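Local structure of allantoicase (1SG3) at residues K2-A7 with L150-N155; S256-K261 with E315-I320; I277-C282 with S323-T328. The protein catalyses the hydrolysis of allantoate to (S)-ureidoglycolate and urea, a step by which yeast uses purines as secondary nitrogen sources. All blocks are in the same frame, centred on the assembly; numbering follows the deposited sequence.

Contact 1 of 3, residues K2-A7 with L150-N155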
loop_
_atom_site.group_PDB
_atom_site.type_symbol
_atom_site.label_atom_id
_atom_site.label_comp_id
_atom_site.label_asym_id
_atom_site.label_seq_id
_atom_site.Cartn_x
_atom_site.Cartn_y
_atom_site.Cartn_z
ATOM N N LYS A 2 -14.688 -38.893 -21.317
ATOM C CA LYS A 2 -14.160 -39.540 -20.124
ATOM C C LYS A 2 -13.548 -38.486 -19.217
ATOM O O LYS A 2 -12.907 -37.552 -19.686
ATOM C CB LYS A 2 -13.088 -40.586 -20.468
ATOM C CG LYS A 2 -12.437 -41.183 -19.207
ATOM C CD LYS A 2 -11.329 -42.190 -19.494
ATOM C CE LYS A 2 -11.875 -43.562 -19.873
ATOM N NZ LYS A 2 -12.595 -43.559 -21.183
ATOM N N PHE A 3 -13.751 -38.630 -17.915
ATOM C CA PHE A 3 -13.198 -37.678 -16.969
ATOM C C PHE A 3 -11.981 -38.263 -16.285
ATOM O O PHE A 3 -11.765 -39.472 -16.296
ATOM C CB PHE A 3 -14.228 -37.300 -15.904
ATOM C CG PHE A 3 -15.334 -36.439 -16.415
ATOM C CD1 PHE A 3 -16.264 -36.939 -17.324
ATOM C CD2 PHE A 3 -15.434 -35.110 -16.009
ATOM C CE1 PHE A 3 -17.279 -36.126 -17.830
ATOM C CE2 PHE A 3 -16.440 -34.293 -16.504
ATOM C CZ PHE A 3 -17.366 -34.804 -17.420
ATOM N N PHE A 4 -11.186 -37.390 -15.690
ATOM C CA PHE A 4 -10.002 -37.811 -14.984
ATOM C C PHE A 4 -9.940 -37.084 -13.660
ATOM O O PHE A 4 -10.406 -35.948 -13.536
ATOM C CB PHE A 4 -8.748 -37.502 -15.790
ATOM C CG PHE A 4 -8.615 -38.310 -17.035
ATOM C CD1 PHE A 4 -9.308 -37.955 -18.190
ATOM C CD2 PHE A 4 -7.784 -39.422 -17.066
ATOM C CE1 PHE A 4 -9.171 -38.697 -19.367
ATOM C CE2 PHE A 4 -7.637 -40.176 -18.237
ATOM C CZ PHE A 4 -8.333 -39.809 -19.393
ATOM N N SER A 5 -9.359 -37.755 -12.676
ATOM C CA SER A 5 -9.210 -37.210 -11.338
ATOM C C SER A 5 -7.768 -36.784 -11.117
ATOM O O SER A 5 -6.873 -37.274 -11.792
ATOM C CB SER A 5 -9.601 -38.273 -10.309
ATOM O OG SER A 5 -8.988 -39.511 -10.619
ATOM N N LEU A 6 -7.551 -35.872 -10.173
ATOM C CA LEU A 6 -6.208 -35.398 -9.868
ATOM C C LEU A 6 -5.282 -36.593 -9.712
ATOM O O LEU A 6 -4.080 -36.503 -9.980
ATOM C CB LEU A 6 -6.191 -34.594 -8.569
ATOM C CG LEU A 6 -7.007 -33.309 -8.464
ATOM C CD1 LEU A 6 -6.528 -32.530 -7.236
ATOM C CD2 LEU A 6 -6.835 -32.475 -9.723
ATOM N N ALA A 7 -5.855 -37.707 -9.264
ATOM C CA ALA A 7 -5.102 -38.936 -9.061
ATOM C C ALA A 7 -4.475 -39.436 -10.359
ATOM O O ALA A 7 -3.371 -39.988 -10.353
ATOM C CB ALA A 7 -6.013 -40.004 -8.488
ATOM N N LEU A 150 -10.747 -32.416 -15.287
ATOM C CA LEU A 150 -9.960 -32.793 -16.457
ATOM C C LEU A 150 -10.856 -33.675 -17.324
ATOM O O LEU A 150 -11.356 -34.698 -16.863
ATOM C CB LEU A 150 -8.727 -33.581 -16.036
ATOM C CG LEU A 150 -7.938 -32.975 -14.879
ATOM C CD1 LEU A 150 -6.814 -33.941 -14.510
ATOM C CD2 LEU A 150 -7.395 -31.591 -15.262
ATOM N N PHE A 151 -11.064 -33.288 -18.575
ATOM C CA PHE A 151 -11.925 -34.075 -19.444
ATOM C C PHE A 151 -11.440 -34.235 -20.883
ATOM O O PHE A 151 -10.815 -33.334 -21.452
ATOM C CB PHE A 151 -13.316 -33.473 -19.435
ATOM C CG PHE A 151 -13.341 -32.018 -19.774
ATOM C CD1 PHE A 151 -13.349 -31.600 -21.111
ATOM C CD2 PHE A 151 -13.379 -31.060 -18.760
ATOM C CE1 PHE A 151 -13.399 -30.249 -21.432
ATOM C CE2 PHE A 151 -13.430 -29.709 -19.068
ATOM C CZ PHE A 151 -13.441 -29.298 -20.410
ATOM N N VAL A 152 -11.739 -35.397 -21.460
ATOM C CA VAL A 152 -11.359 -35.710 -22.832
ATOM C C VAL A 152 -12.604 -36.086 -23.622
ATOM O O VAL A 152 -13.555 -36.631 -23.070
ATOM C CB VAL A 152 -10.390 -36.891 -22.879
ATOM C CG1 VAL A 152 -9.938 -37.119 -24.299
ATOM C CG2 VAL A 152 -9.206 -36.622 -21.994
ATOM N N ARG A 153 -12.617 -35.786 -24.909
ATOM C CA ARG A 153 -13.773 -36.139 -25.714
ATOM C C ARG A 153 -13.782 -37.654 -25.872
ATOM O O ARG A 153 -12.740 -38.260 -26.143
ATOM C CB ARG A 153 -13.696 -35.494 -27.096
ATOM C CG ARG A 153 -13.594 -34.004 -27.099
ATOM C CD ARG A 153 -13.586 -33.502 -28.528
ATOM N NE ARG A 153 -14.912 -33.516 -29.146
ATOM C CZ ARG A 153 -15.269 -34.285 -30.178
ATOM N NH1 ARG A 153 -14.403 -35.134 -30.726
ATOM N NH2 ARG A 153 -16.488 -34.170 -30.691
ATOM N N GLY A 154 -14.955 -38.260 -25.707
ATOM C CA GLY A 154 -15.070 -39.701 -25.841
ATOM C C GLY A 154 -14.456 -40.233 -27.128
ATOM O O GLY A 154 -13.754 -41.247 -27.103
ATOM N N ASN A 155 -14.713 -39.557 -28.248
ATOM C CA ASN A 155 -14.175 -39.983 -29.533
ATOM C C ASN A 155 -12.854 -39.322 -29.884
ATOM O O ASN A 155 -12.312 -39.543 -30.971
ATOM C CB ASN A 155 -15.170 -39.713 -30.656
ATOM C CG ASN A 155 -16.422 -40.546 -30.534
ATOM O OD1 ASN A 155 -16.356 -41.741 -30.253
ATOM N ND2 ASN A 155 -17.574 -39.925 -30.757
#

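Contact 2 of 3, residues S256-K261 with E315-I320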
loop_
_atom_site.group_PDB
_atom_site.type_symbol
_atom_site.label_atom_id
_atom_site.label_comp_id
_atom_site.label_asym_id
_atom_site.label_seq_id
_atom_site.Cartn_x
_atom_site.Cartn_y
_atom_site.Cartn_z
ATOM N N SER A 256 11.956 -31.981 -39.578
ATOM C CA SER A 256 12.854 -31.117 -40.323
ATOM C C SER A 256 13.591 -31.866 -41.426
ATOM O O SER A 256 13.468 -33.084 -41.574
ATOM C CB SER A 256 13.888 -30.486 -39.388
ATOM O OG SER A 256 14.962 -31.376 -39.125
ATOM N N SER A 257 14.355 -31.108 -42.202
ATOM C CA SER A 257 15.162 -31.647 -43.279
ATOM C C SER A 257 16.442 -30.817 -43.252
ATOM O O SER A 257 17.556 -31.344 -43.365
ATOM C CB SER A 257 14.446 -31.492 -44.623
ATOM O OG SER A 257 14.198 -30.130 -44.938
ATOM N N PHE A 258 16.262 -29.511 -43.081
ATOM C CA PHE A 258 17.377 -28.585 -42.998
ATOM C C PHE A 258 17.163 -27.609 -41.835
ATOM O O PHE A 258 16.171 -26.876 -41.800
ATOM C CB PHE A 258 17.537 -27.805 -44.309
ATOM C CG PHE A 258 18.629 -26.767 -44.262
ATOM C CD1 PHE A 258 19.954 -27.141 -44.039
ATOM C CD2 PHE A 258 18.330 -25.410 -44.395
ATOM C CE1 PHE A 258 20.966 -26.174 -43.948
ATOM C CE2 PHE A 258 19.332 -24.436 -44.304
ATOM C CZ PHE A 258 20.653 -24.822 -44.080
ATOM N N ILE A 259 18.092 -27.619 -40.882
ATOM C CA ILE A 259 18.026 -26.738 -39.723
ATOM C C ILE A 259 19.084 -25.663 -39.882
ATOM O O ILE A 259 20.281 -25.944 -39.772
ATOM C CB ILE A 259 18.317 -27.494 -38.402
ATOM C CG1 ILE A 259 17.246 -28.551 -38.145
ATOM C CG2 ILE A 259 18.366 -26.511 -37.245
ATOM C CD1 ILE A 259 17.494 -29.358 -36.892
ATOM N N GLU A 260 18.663 -24.432 -40.135
ATOM C CA GLU A 260 19.631 -23.362 -40.297
ATOM C C GLU A 260 20.233 -22.928 -38.974
ATOM O O GLU A 260 21.437 -23.058 -38.766
ATOM C CB GLU A 260 19.005 -22.152 -40.978
ATOM C CG GLU A 260 19.977 -20.992 -41.094
ATOM C CD GLU A 260 19.426 -19.838 -41.899
ATOM O OE1 GLU A 260 18.378 -19.279 -41.502
ATOM O OE2 GLU A 260 20.048 -19.490 -42.930
ATOM N N LYS A 261 19.399 -22.417 -38.073
ATOM C CA LYS A 261 19.900 -21.950 -36.784
ATOM C C LYS A 261 19.017 -22.304 -35.591
ATOM O O LYS A 261 17.792 -22.391 -35.704
ATOM C CB LYS A 261 20.080 -20.433 -36.818
ATOM C CG LYS A 261 18.771 -19.678 -36.966
ATOM C CD LYS A 261 18.919 -18.238 -36.521
ATOM C CE LYS A 261 19.219 -17.299 -37.673
ATOM N NZ LYS A 261 18.000 -17.046 -38.494
ATOM N N GLU A 315 24.438 -21.297 -35.436
ATOM C CA GLU A 315 24.264 -21.591 -36.855
ATOM C C GLU A 315 24.554 -23.077 -37.049
ATOM O O GLU A 315 25.666 -23.533 -36.800
ATOM C CB GLU A 315 25.249 -20.771 -37.690
ATOM C CG GLU A 315 25.187 -19.272 -37.449
ATOM C CD GLU A 315 23.965 -18.624 -38.071
ATOM O OE1 GLU A 315 22.998 -19.362 -38.383
ATOM O OE2 GLU A 315 23.970 -17.378 -38.240
ATOM N N ILE A 316 23.553 -23.833 -37.477
ATOM C CA ILE A 316 23.717 -25.265 -37.694
ATOM C C ILE A 316 24.055 -25.530 -39.160
ATOM O O ILE A 316 25.048 -26.187 -39.472
ATOM C CB ILE A 316 22.414 -26.034 -37.345
ATOM C CG1 ILE A 316 22.024 -25.785 -35.884
ATOM C CG2 ILE A 316 22.598 -27.519 -37.595
ATOM C CD1 ILE A 316 23.060 -26.244 -34.870
ATOM N N ARG A 317 23.218 -25.011 -40.055
ATOM C CA ARG A 317 23.410 -25.192 -41.485
ATOM C C ARG A 317 23.635 -26.669 -41.791
ATOM O O ARG A 317 24.496 -27.025 -42.591
ATOM C CB ARG A 317 24.611 -24.379 -41.962
ATOM C CG ARG A 317 24.452 -22.879 -41.855
ATOM C CD ARG A 317 23.289 -22.380 -42.699
ATOM N NE ARG A 317 23.359 -20.933 -42.911
ATOM C CZ ARG A 317 24.116 -20.342 -43.836
ATOM N NH1 ARG A 317 24.872 -21.072 -44.653
ATOM N NH2 ARG A 317 24.129 -19.018 -43.936
ATOM N N LYS A 318 22.860 -27.530 -41.142
ATOM C CA LYS A 318 22.987 -28.966 -41.356
ATOM C C LYS A 318 21.665 -29.582 -41.813
ATOM O O LYS A 318 20.584 -29.073 -41.517
ATOM C CB LYS A 318 23.458 -29.658 -40.065
ATOM C CG LYS A 318 24.756 -29.105 -39.460
ATOM C CD LYS A 318 25.936 -29.171 -40.433
ATOM C CE LYS A 318 27.268 -28.812 -39.747
ATOM N NZ LYS A 318 28.460 -28.804 -40.664
ATOM N N SER A 319 21.761 -30.684 -42.545
ATOM C CA SER A 319 20.579 -31.380 -43.028
ATOM C C SER A 319 20.362 -32.598 -42.147
ATOM O O SER A 319 21.245 -33.445 -42.014
ATOM C CB SER A 319 20.767 -31.808 -44.487
ATOM O OG SER A 319 21.990 -32.509 -44.673
ATOM N N ILE A 320 19.192 -32.668 -41.526
ATOM C CA ILE A 320 18.848 -33.778 -40.646
ATOM C C ILE A 320 17.339 -33.943 -40.583
ATOM O O ILE A 320 16.597 -32.967 -40.652
ATOM C CB ILE A 320 19.350 -33.563 -39.181
ATOM C CG1 ILE A 320 19.383 -32.074 -38.844
ATOM C CG2 ILE A 320 20.692 -34.219 -38.971
ATOM C CD1 ILE A 320 20.552 -31.323 -39.427
#

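Contact 3 of 3, residues I277-C282 with S323-T328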
loop_
_atom_site.group_PDB
_atom_site.type_symbol
_atom_site.label_atom_id
_atom_site.label_comp_id
_atom_site.label_asym_id
_atom_site.label_seq_id
_atom_site.Cartn_x
_atom_site.Cartn_y
_atom_site.Cartn_z
ATOM N N ILE A 277 24.813 -25.258 -22.134
ATOM C CA ILE A 277 23.647 -25.902 -22.744
ATOM C C ILE A 277 24.143 -26.713 -23.940
ATOM O O ILE A 277 25.244 -26.495 -24.434
ATOM C CB ILE A 277 22.560 -24.876 -23.239
ATOM C CG1 ILE A 277 23.053 -24.112 -24.470
ATOM C CG2 ILE A 277 22.192 -23.892 -22.126
ATOM C CD1 ILE A 277 22.701 -24.774 -25.782
ATOM N N THR A 278 23.335 -27.670 -24.376
ATOM C CA THR A 278 23.647 -28.504 -25.541
ATOM C C THR A 278 22.298 -28.888 -26.141
ATOM O O THR A 278 21.342 -29.141 -25.407
ATOM C CB THR A 278 24.416 -29.848 -25.186
ATOM O OG1 THR A 278 23.489 -30.836 -24.712
ATOM C CG2 THR A 278 25.501 -29.615 -24.125
ATOM N N VAL A 279 22.198 -28.904 -27.463
ATOM C CA VAL A 279 20.942 -29.302 -28.087
ATOM C C VAL A 279 21.166 -30.609 -28.848
ATOM O O VAL A 279 22.228 -30.829 -29.437
ATOM C CB VAL A 279 20.400 -28.222 -29.061
ATOM C CG1 VAL A 279 19.119 -28.694 -29.698
ATOM C CG2 VAL A 279 20.149 -26.922 -28.326
ATOM N N GLU A 280 20.162 -31.476 -28.815
ATOM C CA GLU A 280 20.232 -32.754 -29.497
ATOM C C GLU A 280 19.016 -32.986 -30.383
ATOM O O GLU A 280 17.989 -32.328 -30.236
ATOM C CB GLU A 280 20.369 -33.873 -28.473
ATOM C CG GLU A 280 21.751 -33.945 -27.874
ATOM C CD GLU A 280 21.895 -35.031 -26.830
ATOM O OE1 GLU A 280 23.051 -35.308 -26.433
ATOM O OE2 GLU A 280 20.860 -35.599 -26.397
ATOM N N GLY A 281 19.143 -33.929 -31.309
ATOM C CA GLY A 281 18.049 -34.218 -32.213
ATOM C C GLY A 281 17.761 -35.699 -32.323
ATOM O O GLY A 281 18.667 -36.518 -32.295
ATOM N N CYS A 282 16.486 -36.032 -32.456
ATOM C CA CYS A 282 16.057 -37.415 -32.560
ATOM C C CYS A 282 14.968 -37.552 -33.627
ATOM O O CYS A 282 14.233 -36.599 -33.908
ATOM C CB CYS A 282 15.532 -37.872 -31.200
ATOM S SG CYS A 282 14.710 -39.469 -31.183
ATOM N N SER A 323 12.580 -34.986 -35.538
ATOM C CA SER A 323 11.179 -34.753 -35.228
ATOM C C SER A 323 11.120 -34.181 -33.821
ATOM O O SER A 323 10.199 -33.447 -33.462
ATOM C CB SER A 323 10.408 -36.067 -35.290
ATOM O OG SER A 323 11.054 -37.042 -34.499
ATOM N N HIS A 324 12.132 -34.514 -33.036
ATOM C CA HIS A 324 12.212 -34.064 -31.666
ATOM C C HIS A 324 13.521 -33.360 -31.393
ATOM O O HIS A 324 14.555 -33.689 -31.971
ATOM C CB HIS A 324 12.069 -35.261 -30.739
ATOM C CG HIS A 324 10.808 -36.033 -30.957
ATOM N ND1 HIS A 324 9.674 -35.841 -30.198
ATOM C CD2 HIS A 324 10.488 -36.967 -31.882
ATOM C CE1 HIS A 324 8.711 -36.625 -30.645
ATOM N NE2 HIS A 324 9.180 -37.317 -31.668
ATOM N N VAL A 325 13.463 -32.375 -30.511
ATOM C CA VAL A 325 14.642 -31.626 -30.124
ATOM C C VAL A 325 14.727 -31.722 -28.604
ATOM O O VAL A 325 13.708 -31.844 -27.927
ATOM C CB VAL A 325 14.519 -30.156 -30.559
ATOM C CG1 VAL A 325 15.753 -29.389 -30.155
ATOM C CG2 VAL A 325 14.341 -30.083 -32.066
ATOM N N LYS A 326 15.939 -31.715 -28.066
ATOM C CA LYS A 326 16.106 -31.782 -26.621
ATOM C C LYS A 326 17.117 -30.750 -26.162
ATOM O O LYS A 326 18.276 -30.767 -26.586
ATOM C CB LYS A 326 16.583 -33.158 -26.176
ATOM C CG LYS A 326 16.816 -33.228 -24.685
ATOM C CD LYS A 326 17.661 -34.421 -24.295
ATOM C CE LYS A 326 16.984 -35.722 -24.656
ATOM N NZ LYS A 326 17.859 -36.884 -24.351
ATOM N N LEU A 327 16.666 -29.846 -25.300
ATOM C CA LEU A 327 17.532 -28.812 -24.754
ATOM C C LEU A 327 18.006 -29.298 -23.392
ATOM O O LEU A 327 17.215 -29.822 -22.615
ATOM C CB LEU A 327 16.758 -27.503 -24.597
ATOM C CG LEU A 327 17.434 -26.347 -23.857
ATOM C CD1 LEU A 327 18.682 -25.907 -24.593
ATOM C CD2 LEU A 327 16.461 -25.201 -23.743
ATOM N N THR A 328 19.299 -29.150 -23.119
ATOM C CA THR A 328 19.865 -29.560 -21.844
ATOM C C THR A 328 20.494 -28.349 -21.156
ATOM O O THR A 328 21.339 -27.642 -21.725
ATOM C CB THR A 328 20.923 -30.682 -22.021
ATOM O OG1 THR A 328 20.269 -31.899 -22.394
ATOM C CG2 THR A 328 21.687 -30.924 -20.718
HETATM O O HOH W 1 20.878 -31.845 -25.024
#

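Contact 1 of 3, residues K2-A7 with L150-N155
Lys-2 to Phe-4 run antiparallel to Leu-150 to Val-152 as neighbouring strands of the first jelly roll, with short axes approaching to 4.8 Å and Phe-3 facing Phe-151 in a non-hydrogen-bonded pair. The rungs on either side of that pair join backbone atoms: Val-152 N reaches Lys-2 O at 3.0 Å in a nearly straight bond (168° at the hydrogen), and Phe-4 N donates to Leu-150 O at 2.9 Å, while the return bond from Lys-2 N to Val-152 O is weak. Side chains leave alternately to the two faces. Phe-3 and Phe-151 share one face, where Phe-151 CB lies over the Phe-3 ring, offset toward its rim. The Phe-151 ring itself is carried off by its first torsion (54°), which sets CG between backbone N and carbonyl carbon, and both rings meet Phe-141 of the other sheet. Phe-4, Leu-150 and Val-152 line the opposite face, which helix 9-18 covers through Phe-12; bulky apolar residues suit this place between sheet and helix. Lys-2 begins on the same face, but its flexible chain leads the ammonium away at the exposed end. The Phe-4 and Leu-150 CB atoms lie 3.9 Å apart, and the Phe-4 ring reaches along the partner strand to Val-152, meeting its methyl CG2 obliquely through CE1.

Contact 2 of 3, residues S256-K261 with E315-I320
Glu-260 and Arg-317 come together because the glutamate sends CG to the far side of CB from its own backbone N (chi1 177°) and continues extended, while the arginine bends at its second torsion (chi2 -61°) and lies alongside it, pointing the same way. The resulting salt bridge, Glu-260 OE2 to Arg-317 NE at 3.6 Å, is long, and carboxylate and guanidinium planes are turned 37° apart. Lys-261 joins the network through a salt bridge to Glu-260 OE1 that is longer still; its cationic end also has a cation-pi partner in Trp-341. Charged residues with long aliphatic stems fit this partly exposed edge: the Phe-258 ring lies against the backbone of Arg-317 and, through CZ, beside the Arg-317 CD (3.8 Å).

On the buried side Ile-259 uses two branches. CG2 lies beside Ile-316 CG1 at 4.0 Å, and CD1 meets Ile-320 CG1 at 3.8 Å with the side chains crossing at about a right angle, as suits beta-branched residues beneath a sheet.

The backbones are antiparallel, held by Ile-259 N to Lys-318 O (3.0 Å), but the register slips by one residue beyond it. There Glu-260 O accepts from both Ile-316 N at 2.6 Å and Arg-317 N at 2.9 Å, two donors gripping one carbonyl. Arg-317, with positive phi and psi, starts a G1 beta bulge in which it and Lys-318 both face Ile-259, and Glu-260 and Lys-261 form a classic bulge opposite Trp-341. Two bulges thus interrupt the regular pairing in one sheet of the second jelly roll.

Contact 3 of 3, residues I277-C282 with S323-T328
Thr-278 to Cys-282 and His-324 to Thr-328 pair as inner antiparallel strands of a five-stranded jelly-roll sheet, and backbone hydrogen bonds carry most of the contact. Glu-280 N donates to Lys-326 O and Lys-326 N to Glu-280 O, each at 3.0 Å; Thr-328 N reaches Thr-278 O, though the return bond from Thr-278 N is weak. At the other end Cys-282 O accepts from His-324 N at 3.1 Å and Ser-323 N at 2.8 Å, the mark of a classic beta bulge, and Ser-323 OG adds a third donor. The serine hydroxyl can do so because its first torsion (52°) tucks OG back against its own main chain.

Apolar contacts fill the inner face. Val-279 CG1 meets Val-325 CG1, and its CG2 meets Leu-327 CD1 at 4.1 Å, the side chains crossing at a slant; Ile-262 of strand 258-265, in the opposing sheet, packs on Val-279 as well. Gly-281, opposite Val-325, adds no side chain to this face.

Polar groups occupy the outer face. Glu-280 and Lys-326 lie side by side, pointing the same way, in a long salt bridge (OE2 to NZ 3.9 Å), and Lys-326 also has a cation-pi partner in Trp-297. A water donates to Thr-278 O and Lys-326 O and hydrogen-bonds Thr-328 OG1 at 2.7 Å.

The chemistry therefore divides by face: branched hydrocarbon seals the sandwich interior, whereas the outer face carries a long salt bridge, a bridging water and tryptophan neighbours. Glu-280 OE1 and Glu-299 OE2 are like charges close together, which the Lys-326 ammonium would probably help to balance.

Overall arrangement
From the N terminus, contact 1 comes first: it joins strand 2-4 to strand 148-152 and leaves 142 residues between its segments 2-7 and 150-155, a loop that takes in helix 9-18 and most of the first allantoicase repeat. Contacts 2 and 3 both come after contact 1 has closed, in the second repeat, and they cross each other, closing loops of 53 and 40 residues between their segments. Consecutive strands thus pass from one sheet of the jelly roll to the other, contact 2 joining two strands of one sheet and contact 3 two of its partner, with centres about 13 Å apart. Contact 1, centred about 39 Å from contact 2 and 31 Å from contact 3, touches neither.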